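Local structure of histidinol dehydrogenase (Elizabethkingia anophelis NUHP1, 6AN0) at residues A[264-278]-A[301-314]. The protein probably catalyses the zinc-dependent, two-step oxidation of L-histidinol to L-histidine with NAD+ as the electron acceptor, the last step of histidine biosynthesis. Sequence-based numbering, arbitrary orientation.
Sequences AEHGADSQVILLTTD and IASQALLQSRGIVL. With ZN (zinc ion), chain B.
Strands 271-276 and 310-313 run parallel, their axes 4.7 Å apart at closest approach and 15° off exact alignment, joined by a ladder in which L274 and T276 bond to R310 and I312, whose own N-H groups answer to V272 and L274. L314 N extends it to T276 O. Where helix 301-307 gives way to the strand, S309 takes over from the backbone: its OG accepts from V272 N at 3.1 Å and donates to A305 O at 2.9 Å, approaching above that carbonyl's plane while Q308 N reaches it from the opposite face. One hydroxyl, by accepting and donating, joins the strand start to the last turn of the helix. The extended Q271 side chain, its CG anti to the backbone N (chi1 -176°), sends NE2 almost straight to Q308 O (3.0 Å, 176° at the hydrogen); NE2 and R310 NH1 also converge on Q25 O, and Y327 holds Q271 OE1. On this face L275 lies alongside I312, CD2 to CB 3.7 Å, and both pack against F323 of helix 317-327. At the other end small residues let helix and loop close up: A264 CB meets A302 CB at 3.8 Å, and I301 CG2 presses on G267 C at 3.5 Å. This is a beta-alpha-beta crossover in a six-stranded parallel sheet of Rossmann-like order. Just before the strand, H266 NE2 binds zinc at 2.1 Å, with D364 and H423 of the second subunit completing the protein ligands; polar bonding at the strands' N-terminal end and close alanine packing are consistent with a well-fixed turn at this intersubunit metal site.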
# COMPACT_ATOMS: atom_id res chain seq x y z
N ALA A 264 26.40 -2.12 9.24
CA ALA A 264 27.10 -0.82 9.24
C ALA A 264 27.84 -0.57 7.94
O ALA A 264 27.93 0.58 7.49
CB ALA A 264 28.09 -0.73 10.40
N GLU A 265 28.37 -1.62 7.30
CA GLU A 265 29.15 -1.43 6.09
C GLU A 265 28.29 -1.04 4.89
O GLU A 265 28.85 -0.73 3.83
CB GLU A 265 29.95 -2.69 5.76
CG GLU A 265 29.13 -3.73 5.00
CD GLU A 265 29.95 -4.94 4.57
OE1 GLU A 265 31.19 -4.88 4.60
OE2 GLU A 265 29.33 -5.97 4.21
N HIS A 266 26.96 -1.04 5.02
CA HIS A 266 26.10 -0.67 3.89
C HIS A 266 26.29 0.78 3.48
O HIS A 266 26.30 1.10 2.29
CB HIS A 266 24.63 -0.92 4.22
CG HIS A 266 24.11 -2.21 3.70
ND1 HIS A 266 24.08 -2.52 2.36
CD2 HIS A 266 23.60 -3.29 4.35
CE1 HIS A 266 23.57 -3.73 2.19
NE2 HIS A 266 23.26 -4.21 3.39
N GLY A 267 26.42 1.68 4.45
CA GLY A 267 26.46 3.10 4.17
C GLY A 267 26.70 3.92 5.41
O GLY A 267 26.41 3.47 6.53
N ALA A 268 27.26 5.12 5.22
CA ALA A 268 27.56 6.00 6.35
C ALA A 268 26.32 6.43 7.11
O ALA A 268 26.43 6.79 8.28
CB ALA A 268 28.33 7.23 5.85
N ASP A 269 25.14 6.39 6.47
CA ASP A 269 23.89 6.79 7.10
C ASP A 269 23.14 5.63 7.74
O ASP A 269 22.07 5.84 8.34
CB ASP A 269 22.98 7.48 6.07
CG ASP A 269 23.51 8.84 5.64
OD1 ASP A 269 24.22 9.48 6.44
OD2 ASP A 269 23.22 9.27 4.50
N SER A 270 23.65 4.40 7.63
CA SER A 270 23.06 3.26 8.32
C SER A 270 23.13 3.47 9.82
O SER A 270 23.93 4.25 10.33
CB SER A 270 23.79 1.97 7.95
OG SER A 270 23.57 1.61 6.61
N GLN A 271 22.29 2.73 10.55
CA GLN A 271 22.30 2.79 12.00
C GLN A 271 22.13 1.39 12.56
O GLN A 271 21.33 0.60 12.04
CB GLN A 271 21.17 3.69 12.54
CG GLN A 271 21.22 3.84 14.07
CD GLN A 271 20.14 4.76 14.60
OE1 GLN A 271 18.96 4.55 14.35
NE2 GLN A 271 20.55 5.79 15.35
N VAL A 272 22.88 1.08 13.62
CA VAL A 272 22.68 -0.19 14.31
C VAL A 272 22.40 0.09 15.78
O VAL A 272 22.91 1.05 16.38
CB VAL A 272 23.87 -1.16 14.14
CG1 VAL A 272 24.30 -1.24 12.67
CG2 VAL A 272 25.05 -0.77 15.03
N ILE A 273 21.56 -0.76 16.37
CA ILE A 273 21.18 -0.67 17.77
C ILE A 273 21.41 -2.04 18.39
O ILE A 273 20.90 -3.04 17.87
CB ILE A 273 19.70 -0.26 17.94
CG1 ILE A 273 19.41 1.05 17.20
CG2 ILE A 273 19.35 -0.13 19.43
CD1 ILE A 273 20.02 2.25 17.84
N LEU A 274 22.18 -2.09 19.48
CA LEU A 274 22.38 -3.31 20.25
C LEU A 274 21.75 -3.15 21.63
O LEU A 274 22.14 -2.26 22.39
CB LEU A 274 23.87 -3.64 20.37
CG LEU A 274 24.28 -4.79 21.31
CD1 LEU A 274 23.65 -6.11 20.88
CD2 LEU A 274 25.80 -4.92 21.38
N LEU A 275 20.78 -4.01 21.94
CA LEU A 275 20.16 -4.08 23.26
C LEU A 275 20.63 -5.36 23.92
O LEU A 275 20.54 -6.43 23.32
CB LEU A 275 18.62 -4.09 23.15
CG LEU A 275 17.93 -2.98 22.35
CD1 LEU A 275 16.42 -3.17 22.42
CD2 LEU A 275 18.33 -1.61 22.86
N THR A 276 21.17 -5.25 25.14
CA THR A 276 21.61 -6.44 25.87
C THR A 276 20.97 -6.46 27.25
O THR A 276 20.61 -5.41 27.79
CB THR A 276 23.15 -6.52 26.01
OG1 THR A 276 23.60 -5.52 26.93
CG2 THR A 276 23.85 -6.32 24.69
N THR A 277 20.83 -7.66 27.81
CA THR A 277 20.33 -7.78 29.18
C THR A 277 21.41 -7.72 30.24
O THR A 277 21.08 -7.72 31.43
CB THR A 277 19.51 -9.06 29.38
OG1 THR A 277 20.28 -10.21 29.01
CG2 THR A 277 18.23 -9.01 28.56
N ASP A 278 22.70 -7.69 29.88
CA ASP A 278 23.69 -7.33 30.89
C ASP A 278 24.91 -6.71 30.23
O ASP A 278 25.14 -6.83 29.02
CB ASP A 278 24.05 -8.52 31.83
CG ASP A 278 25.04 -9.53 31.23
OD1 ASP A 278 25.89 -9.20 30.37
OD2 ASP A 278 24.99 -10.70 31.69
N ILE A 301 33.41 3.40 5.98
CA ILE A 301 31.96 3.55 5.94
C ILE A 301 31.32 3.02 7.22
O ILE A 301 30.44 3.66 7.80
CB ILE A 301 31.41 2.87 4.68
CG1 ILE A 301 31.88 3.60 3.42
CG2 ILE A 301 29.90 2.74 4.76
CD1 ILE A 301 31.71 2.80 2.16
N ALA A 302 31.75 1.84 7.68
CA ALA A 302 31.13 1.27 8.88
C ALA A 302 31.40 2.14 10.11
O ALA A 302 30.53 2.29 10.97
CB ALA A 302 31.63 -0.16 9.13
N SER A 303 32.61 2.70 10.20
CA SER A 303 32.95 3.57 11.32
C SER A 303 32.05 4.80 11.37
O SER A 303 31.63 5.23 12.45
CB SER A 303 34.42 3.99 11.23
OG SER A 303 35.28 2.86 11.30
N GLN A 304 31.76 5.40 10.21
CA GLN A 304 30.85 6.54 10.18
C GLN A 304 29.45 6.15 10.66
O GLN A 304 28.80 6.91 11.39
CB GLN A 304 30.78 7.13 8.78
CG GLN A 304 32.11 7.67 8.26
CD GLN A 304 32.04 8.07 6.81
OE1 GLN A 304 31.33 9.01 6.44
NE2 GLN A 304 32.77 7.36 5.96
N ALA A 305 28.97 4.98 10.26
CA ALA A 305 27.66 4.54 10.75
C ALA A 305 27.69 4.25 12.24
O ALA A 305 26.71 4.51 12.95
CB ALA A 305 27.19 3.30 9.98
N LEU A 306 28.80 3.71 12.76
CA LEU A 306 28.86 3.42 14.18
C LEU A 306 28.80 4.68 15.03
O LEU A 306 28.38 4.62 16.20
CB LEU A 306 30.12 2.62 14.51
CG LEU A 306 30.08 1.16 14.04
CD1 LEU A 306 31.41 0.51 14.34
CD2 LEU A 306 28.94 0.40 14.71
N LEU A 307 29.20 5.83 14.49
CA LEU A 307 29.15 7.06 15.28
C LEU A 307 27.73 7.36 15.73
O LEU A 307 27.52 7.87 16.83
CB LEU A 307 29.72 8.24 14.48
CG LEU A 307 29.90 9.50 15.34
CD1 LEU A 307 31.00 9.29 16.38
CD2 LEU A 307 30.18 10.75 14.48
N GLN A 308 26.75 7.05 14.88
CA GLN A 308 25.34 7.31 15.17
C GLN A 308 24.64 6.11 15.81
O GLN A 308 23.42 6.16 16.01
CB GLN A 308 24.60 7.71 13.89
CG GLN A 308 25.37 8.63 12.95
CD GLN A 308 25.30 10.10 13.34
OE1 GLN A 308 24.37 10.55 14.02
NE2 GLN A 308 26.30 10.87 12.90
N SER A 309 25.38 5.06 16.13
CA SER A 309 24.81 3.82 16.66
C SER A 309 24.87 3.82 18.19
O SER A 309 25.54 4.63 18.81
CB SER A 309 25.55 2.62 16.07
OG SER A 309 25.35 2.59 14.66
N ARG A 310 24.12 2.89 18.79
CA ARG A 310 23.92 2.89 20.24
C ARG A 310 23.92 1.46 20.77
O ARG A 310 23.26 0.60 20.20
CB ARG A 310 22.60 3.57 20.63
CG ARG A 310 22.38 4.93 19.98
CD ARG A 310 21.18 5.66 20.55
NE ARG A 310 21.14 7.02 20.05
CZ ARG A 310 20.34 7.44 19.07
NH1 ARG A 310 19.49 6.60 18.50
NH2 ARG A 310 20.38 8.71 18.67
N GLY A 311 24.65 1.22 21.86
CA GLY A 311 24.51 0.01 22.66
C GLY A 311 23.84 0.34 23.99
O GLY A 311 24.27 1.25 24.70
N ILE A 312 22.79 -0.41 24.31
CA ILE A 312 21.93 -0.10 25.45
C ILE A 312 21.74 -1.35 26.29
O ILE A 312 21.36 -2.40 25.78
CB ILE A 312 20.57 0.45 24.98
CG1 ILE A 312 20.78 1.62 24.01
CG2 ILE A 312 19.72 0.86 26.18
CD1 ILE A 312 19.53 2.09 23.30
N VAL A 313 21.99 -1.23 27.60
CA VAL A 313 21.71 -2.30 28.55
C VAL A 313 20.35 -2.05 29.18
O VAL A 313 20.09 -0.97 29.73
CB VAL A 313 22.81 -2.41 29.62
CG1 VAL A 313 22.43 -3.49 30.62
CG2 VAL A 313 24.14 -2.73 28.98
N LEU A 314 19.48 -3.05 29.11
CA LEU A 314 18.16 -3.03 29.71
C LEU A 314 17.96 -4.32 30.48
O LEU A 314 18.42 -5.38 30.05
CB LEU A 314 17.07 -2.86 28.63
CG LEU A 314 17.12 -1.54 27.84
CD1 LEU A 314 16.21 -1.57 26.59
CD2 LEU A 314 16.77 -0.35 28.75
ZN ZN B . 22.60 -6.14 3.81
O HOH W 1 22.59 -5.69 5.80
O HOH W 2 20.48 -5.51 4.03